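Local coordinates for protein putative non-ribosomal peptide synthetase (Actinomadura parvosata subsp. kistnae, PDB 6M7L) that probably serves in non-ribosomal peptide biosynthesis as a domain of the condensation family, members of which share the two-lobed fold of the CoA-dependent acyltransferases, at residues 318-323 and 369-374; 326-331 and 462-467. All coordinates share one frame; numbering follows the deposited sequence.

How the contacts relate
Contacts 1 and 2 are two successive fastenings along one piece of chain. Residues 318-323 form most of strand 317-324; the segment 326-331 begins shortly after that strand ends, in the loop that leads to helix 331-346. The two contacts alternate along the chain, both partners coming later: 369-374 lead into strand 374-380, whereas 462-467 follow helix 440-459. The centres of the contacts are about 22 Å apart. Contact 1 is buried, about 14 Å from the centre of the chain, and contact 2 is partly buried at the periphery, about 32 Å from it. Helix 272-288 links them, touching Leu321 and Val374 of the contact 1 segments, and Phe331 and Leu465 of contact 2.

Contact 1: residues 318-323 and 369-374; sequences WLALPV and HPIFQV
Ala320 and Phe372 mark the closest backbone approach, CA to CA 6.8 Å, where an irregular turn in 369-374 rests beside strand 317-324 without pairing with it. The contact is carried by side chains. Phe372 has its CB directed at the strand, CG lying between its own backbone N and carbonyl carbon (chi1 57°). The far end of the ring does the touching: CZ lies 3.4 Å from CE3 of Trp318, and CE1 also lies near CE3 and CZ3 of the indole. Trp318 CE3 comes to the Phe372 ring at its edge, near the plane. The pairing is oblique, with planes at 35° and the side chains crossing at about a right angle. At the other side of the Phe372 ring, CD2 packs against CB of Ala320. That methyl also receives CG2 of Ile371, 3.7 Å from Ala320 CB.

Within the C-terminal half of the condensation-type fold, strand 317-324 pairs antiparallel with strand 292-299, and the turn leads into strand 374-380. Val374 is itself backbone-bonded to Gly296, so that both segments bond to the same strand, 292-299. Trp411 meets the Trp318 ring, while Phe353 meets both Phe372 and His369, extending the aromatic cluster. Ile371 has a positive phi (64°) within this turn. His369 braces the turn: its ND1 donates to Phe372 O over 2.8 Å, with the acceptor in the imidazole plane, and the same ND1 lies over one face of the Phe372 ring, offset toward the rim. Gln373 adds a second brace from its side-chain amide, NE2 donating to His369 O at 2.7 Å.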
loop_
_atom_site.group_PDB
_atom_site.type_symbol
_atom_site.label_atom_id
_atom_site.label_comp_id
_atom_site.label_asym_id
_atom_site.label_seq_id
_atom_site.Cartn_x
_atom_site.Cartn_y
_atom_site.Cartn_z
ATOM N N TRP A 318 -12.097 17.715 10.042
ATOM C CA TRP A 318 -13.053 17.225 11.019
ATOM C C TRP A 318 -14.445 17.722 10.662
ATOM O O TRP A 318 -14.610 18.848 10.185
ATOM C CB TRP A 318 -12.668 17.665 12.432
ATOM C CG TRP A 318 -11.531 16.867 12.993
ATOM C CD1 TRP A 318 -10.200 17.149 12.889
ATOM C CD2 TRP A 318 -11.625 15.641 13.729
ATOM N NE1 TRP A 318 -9.459 16.179 13.523
ATOM C CE2 TRP A 318 -10.311 15.243 14.047
ATOM C CE3 TRP A 318 -12.692 14.845 14.155
ATOM C CZ2 TRP A 318 -10.038 14.085 14.772
ATOM C CZ3 TRP A 318 -12.419 13.694 14.875
ATOM C CH2 TRP A 318 -11.102 13.325 15.174
ATOM N N LEU A 319 -15.444 16.873 10.888
ATOM C CA LEU A 319 -16.813 17.153 10.478
ATOM C C LEU A 319 -17.748 16.888 11.647
ATOM O O LEU A 319 -17.846 15.751 12.121
ATOM C CB LEU A 319 -17.206 16.298 9.270
ATOM C CG LEU A 319 -18.271 16.881 8.344
ATOM C CD1 LEU A 319 -17.775 18.189 7.748
ATOM C CD2 LEU A 319 -18.631 15.886 7.250
ATOM N N ALA A 320 -18.430 17.931 12.110
ATOM C CA ALA A 320 -19.461 17.770 13.124
ATOM C C ALA A 320 -20.723 17.202 12.489
ATOM O O ALA A 320 -21.078 17.553 11.359
ATOM C CB ALA A 320 -19.767 19.106 13.800
ATOM N N LEU A 321 -21.401 16.316 13.217
ATOM C CA LEU A 321 -22.610 15.649 12.731
ATOM C C LEU A 321 -23.720 15.785 13.766
ATOM O O LEU A 321 -24.160 14.792 14.358
ATOM C CB LEU A 321 -22.329 14.179 12.417
ATOM C CG LEU A 321 -21.121 13.897 11.517
ATOM C CD1 LEU A 321 -20.891 12.402 11.374
ATOM C CD2 LEU A 321 -21.299 14.552 10.157
ATOM N N PRO A 322 -24.208 17.004 14.000
ATOM C CA PRO A 322 -25.242 17.200 15.026
ATOM C C PRO A 322 -26.555 16.544 14.623
ATOM O O PRO A 322 -27.061 16.756 13.519
ATOM C CB PRO A 322 -25.376 18.724 15.108
ATOM C CG PRO A 322 -24.951 19.198 13.768
ATOM C CD PRO A 322 -23.857 18.271 13.332
ATOM N N VAL A 323 -27.106 15.749 15.533
ATOM C CA VAL A 323 -28.365 15.051 15.320
ATOM C C VAL A 323 -29.341 15.487 16.402
ATOM O O VAL A 323 -29.008 15.468 17.591
ATOM C CB VAL A 323 -28.178 13.522 15.329
ATOM C CG1 VAL A 323 -29.522 12.822 15.408
ATOM C CG2 VAL A 323 -27.418 13.079 14.086
ATOM N N HIS A 369 -13.036 19.218 23.913
ATOM C CA HIS A 369 -12.938 19.470 22.482
ATOM C C HIS A 369 -14.142 20.279 22.002
ATOM O O HIS A 369 -15.257 20.092 22.500
ATOM C CB HIS A 369 -12.847 18.150 21.715
ATOM C CG HIS A 369 -12.479 18.310 20.274
ATOM N ND1 HIS A 369 -13.420 18.371 19.269
ATOM C CD2 HIS A 369 -11.273 18.425 19.669
ATOM C CE1 HIS A 369 -12.808 18.514 18.105
ATOM N NE2 HIS A 369 -11.505 18.551 18.321
ATOM N N PRO A 370 -13.949 21.190 21.049
ATOM C CA PRO A 370 -15.064 22.026 20.591
ATOM C C PRO A 370 -16.121 21.231 19.840
ATOM O O PRO A 370 -15.837 20.219 19.194
ATOM C CB PRO A 370 -14.386 23.047 19.667
ATOM C CG PRO A 370 -12.948 23.039 20.066
ATOM C CD PRO A 370 -12.662 21.633 20.489
ATOM N N ILE A 371 -17.362 21.707 19.955
ATOM C CA ILE A 371 -18.521 21.235 19.198
ATOM C C ILE A 371 -18.857 19.778 19.504
ATOM O O ILE A 371 -20.014 19.450 19.787
ATOM C CB ILE A 371 -18.321 21.449 17.687
ATOM C CG1 ILE A 371 -18.035 22.926 17.400
ATOM C CG2 ILE A 371 -19.559 21.007 16.924
ATOM C CD1 ILE A 371 -17.891 23.253 15.930
ATOM N N PHE A 372 -17.868 18.889 19.436
ATOM C CA PHE A 372 -18.094 17.494 19.780
ATOM C C PHE A 372 -16.940 16.982 20.627
ATOM O O PHE A 372 -15.807 17.456 20.523
ATOM C CB PHE A 372 -18.275 16.607 18.531
ATOM C CG PHE A 372 -17.130 16.669 17.561
ATOM C CD1 PHE A 372 -16.032 15.836 17.705
ATOM C CD2 PHE A 372 -17.161 17.549 16.493
ATOM C CE1 PHE A 372 -14.981 15.892 16.811
ATOM C CE2 PHE A 372 -16.113 17.604 15.593
ATOM C CZ PHE A 372 -15.022 16.778 15.753
ATOM N N GLN A 373 -17.254 16.008 21.479
ATOM C CA GLN A 373 -16.264 15.336 22.302
ATOM C C GLN A 373 -16.173 13.851 22.004
ATOM O O GLN A 373 -15.279 13.181 22.537
ATOM C CB GLN A 373 -16.576 15.534 23.796
ATOM C CG GLN A 373 -16.592 16.986 24.244
ATOM C CD GLN A 373 -17.819 17.737 23.766
ATOM O OE1 GLN A 373 -18.942 17.246 23.877
ATOM N NE2 GLN A 373 -17.609 18.929 23.215
ATOM N N VAL A 374 -17.073 13.323 21.181
ATOM C CA VAL A 374 -17.063 11.934 20.747
ATOM C C VAL A 374 -16.929 11.924 19.233
ATOM O O VAL A 374 -17.586 12.708 18.540
ATOM C CB VAL A 374 -18.340 11.196 21.199
ATOM C CG1 VAL A 374 -18.346 9.762 20.689
ATOM C CG2 VAL A 374 -18.455 11.231 22.715
#

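Contact 2: residues 326-331 and 462-467; sequences SGDPAF and EVRLSQ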
loop_
_atom_site.group_PDB
_atom_site.type_symbol
_atom_site.label_atom_id
_atom_site.label_comp_id
_atom_site.label_asym_id
_atom_site.label_seq_id
_atom_site.Cartn_x
_atom_site.Cartn_y
_atom_site.Cartn_z
ATOM N N SER A 326 -35.036 15.288 19.294
ATOM C CA SER A 326 -36.249 15.852 19.868
ATOM C C SER A 326 -37.445 14.943 19.603
ATOM O O SER A 326 -37.440 14.104 18.694
ATOM C CB SER A 326 -36.515 17.246 19.300
ATOM O OG SER A 326 -35.562 18.181 19.773
ATOM N N GLY A 327 -38.489 15.130 20.406
ATOM C CA GLY A 327 -39.542 14.135 20.435
ATOM C C GLY A 327 -38.989 12.844 21.007
ATOM O O GLY A 327 -38.129 12.847 21.898
ATOM N N ASP A 328 -39.465 11.722 20.483
ATOM C CA ASP A 328 -38.961 10.406 20.873
ATOM C C ASP A 328 -38.814 9.555 19.623
ATOM O O ASP A 328 -39.667 8.714 19.315
ATOM C CB ASP A 328 -39.874 9.747 21.905
ATOM C CG ASP A 328 -39.122 8.808 22.822
ATOM O OD1 ASP A 328 -38.599 7.788 22.331
ATOM O OD2 ASP A 328 -39.029 9.106 24.029
ATOM N N PRO A 329 -37.730 9.742 18.879
ATOM C CA PRO A 329 -37.578 9.041 17.604
ATOM C C PRO A 329 -37.181 7.588 17.801
ATOM O O PRO A 329 -36.559 7.211 18.796
ATOM C CB PRO A 329 -36.458 9.821 16.901
ATOM C CG PRO A 329 -36.172 11.025 17.778
ATOM C CD PRO A 329 -36.602 10.644 19.148
ATOM N N ALA A 330 -37.560 6.768 16.827
ATOM C CA ALA A 330 -37.131 5.380 16.792
ATOM C C ALA A 330 -35.783 5.271 16.084
ATOM O O ALA A 330 -35.321 6.206 15.427
ATOM C CB ALA A 330 -38.179 4.509 16.102
ATOM N N PHE A 331 -35.148 4.104 16.227
ATOM C CA PHE A 331 -33.838 3.900 15.617
ATOM C C PHE A 331 -33.883 4.140 14.113
ATOM O O PHE A 331 -32.977 4.768 13.552
ATOM C CB PHE A 331 -33.326 2.493 15.918
ATOM C CG PHE A 331 -32.065 2.141 15.182
ATOM C CD1 PHE A 331 -32.098 1.272 14.102
ATOM C CD2 PHE A 331 -30.850 2.687 15.562
ATOM C CE1 PHE A 331 -30.940 0.948 13.420
ATOM C CE2 PHE A 331 -29.688 2.368 14.884
ATOM C CZ PHE A 331 -29.735 1.497 13.811
ATOM N N GLU A 462 -37.578 -0.511 15.415
ATOM C CA GLU A 462 -38.662 0.398 15.760
ATOM C C GLU A 462 -38.589 0.884 17.201
ATOM O O GLU A 462 -39.452 1.663 17.620
ATOM C CB GLU A 462 -40.020 -0.272 15.510
ATOM C CG GLU A 462 -40.442 -1.281 16.573
ATOM C CD GLU A 462 -39.743 -2.618 16.435
ATOM O OE1 GLU A 462 -39.064 -2.836 15.408
ATOM O OE2 GLU A 462 -39.876 -3.455 17.353
ATOM N N VAL A 463 -37.582 0.447 17.964
ATOM C CA VAL A 463 -37.475 0.844 19.363
ATOM C C VAL A 463 -37.290 2.352 19.453
ATOM O O VAL A 463 -36.468 2.942 18.741
ATOM C CB VAL A 463 -36.329 0.083 20.051
ATOM C CG1 VAL A 463 -34.989 0.380 19.384
ATOM C CG2 VAL A 463 -36.274 0.424 21.528
ATOM N N ARG A 464 -38.080 2.987 20.312
ATOM C CA ARG A 464 -37.955 4.420 20.507
ATOM C C ARG A 464 -36.701 4.735 21.320
ATOM O O ARG A 464 -36.078 3.859 21.927
ATOM C CB ARG A 464 -39.195 4.980 21.204
ATOM C CG ARG A 464 -40.452 5.022 20.346
ATOM C CD ARG A 464 -41.421 6.073 20.876
ATOM N NE ARG A 464 -42.727 6.026 20.224
ATOM C CZ ARG A 464 -43.835 5.570 20.800
ATOM N NH1 ARG A 464 -43.801 5.122 22.049
ATOM N NH2 ARG A 464 -44.980 5.566 20.131
ATOM N N LEU A 465 -36.330 6.018 21.321
ATOM C CA LEU A 465 -35.172 6.454 22.096
ATOM C C LEU A 465 -35.379 6.232 23.588
ATOM O O LEU A 465 -34.422 5.924 24.308
ATOM C CB LEU A 465 -34.882 7.930 21.812
ATOM C CG LEU A 465 -33.829 8.634 22.672
ATOM C CD1 LEU A 465 -32.465 7.983 22.505
ATOM C CD2 LEU A 465 -33.768 10.118 22.339
ATOM N N SER A 466 -36.618 6.366 24.065
ATOM C CA SER A 466 -36.888 6.261 25.495
ATOM C C SER A 466 -36.872 4.814 25.977
ATOM O O SER A 466 -36.363 4.529 27.065
ATOM C CB SER A 466 -38.235 6.903 25.821
ATOM O OG SER A 466 -39.296 6.186 25.215
ATOM N N GLN A 467 -37.426 3.894 25.189
ATOM C CA GLN A 467 -37.569 2.502 25.593
ATOM C C GLN A 467 -36.337 1.660 25.272
ATOM O O GLN A 467 -36.450 0.435 25.145
ATOM C CB GLN A 467 -38.811 1.891 24.937
ATOM C CG GLN A 467 -38.848 2.030 23.424
ATOM C CD GLN A 467 -40.044 1.333 22.803
ATOM O OE1 GLN A 467 -40.021 0.966 21.627
ATOM N NE2 GLN A 467 -41.097 1.148 23.590
#
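Asp328 and Ser466 make the main side-chain link: the amide N of Ser466 donates to OD1 of Asp328 at 3.0 Å with an N-H...O angle of 153°, OD1 accepting through its syn lone pair. The hydroxyl OG of Ser466 adds only a weak bond to the same oxygen. Asp328 has CG anti to its backbone N (chi1 -151°), and its carboxylate lies beside Ser466.

Alongside, the backbones meet. Phe331 N donates to Val463 O at 3.1 Å, and Leu465 N gives Pro329 O a weak, more bent bond. Ala330 CA also directs a C-H...O contact at Val463 O, 3.2 Å away.

Apolar groups pack beyond these bonds: Pro329 and Leu465 lie side by side, pointing the same way, with CD and CB 4.2 Å apart, and Phe331 CB approaches Val463 CG1. Met282 of helix 272-288 touches both Phe331 and Leu465, and Arg286 NH2 is hydrogen-bonded to Leu465 O.

The pattern is that of an isolated antiparallel beta bridge, Ala330 and Arg464 forming its non-hydrogen-bonded pair, with Ala330 at the N-cap of helix 331-346.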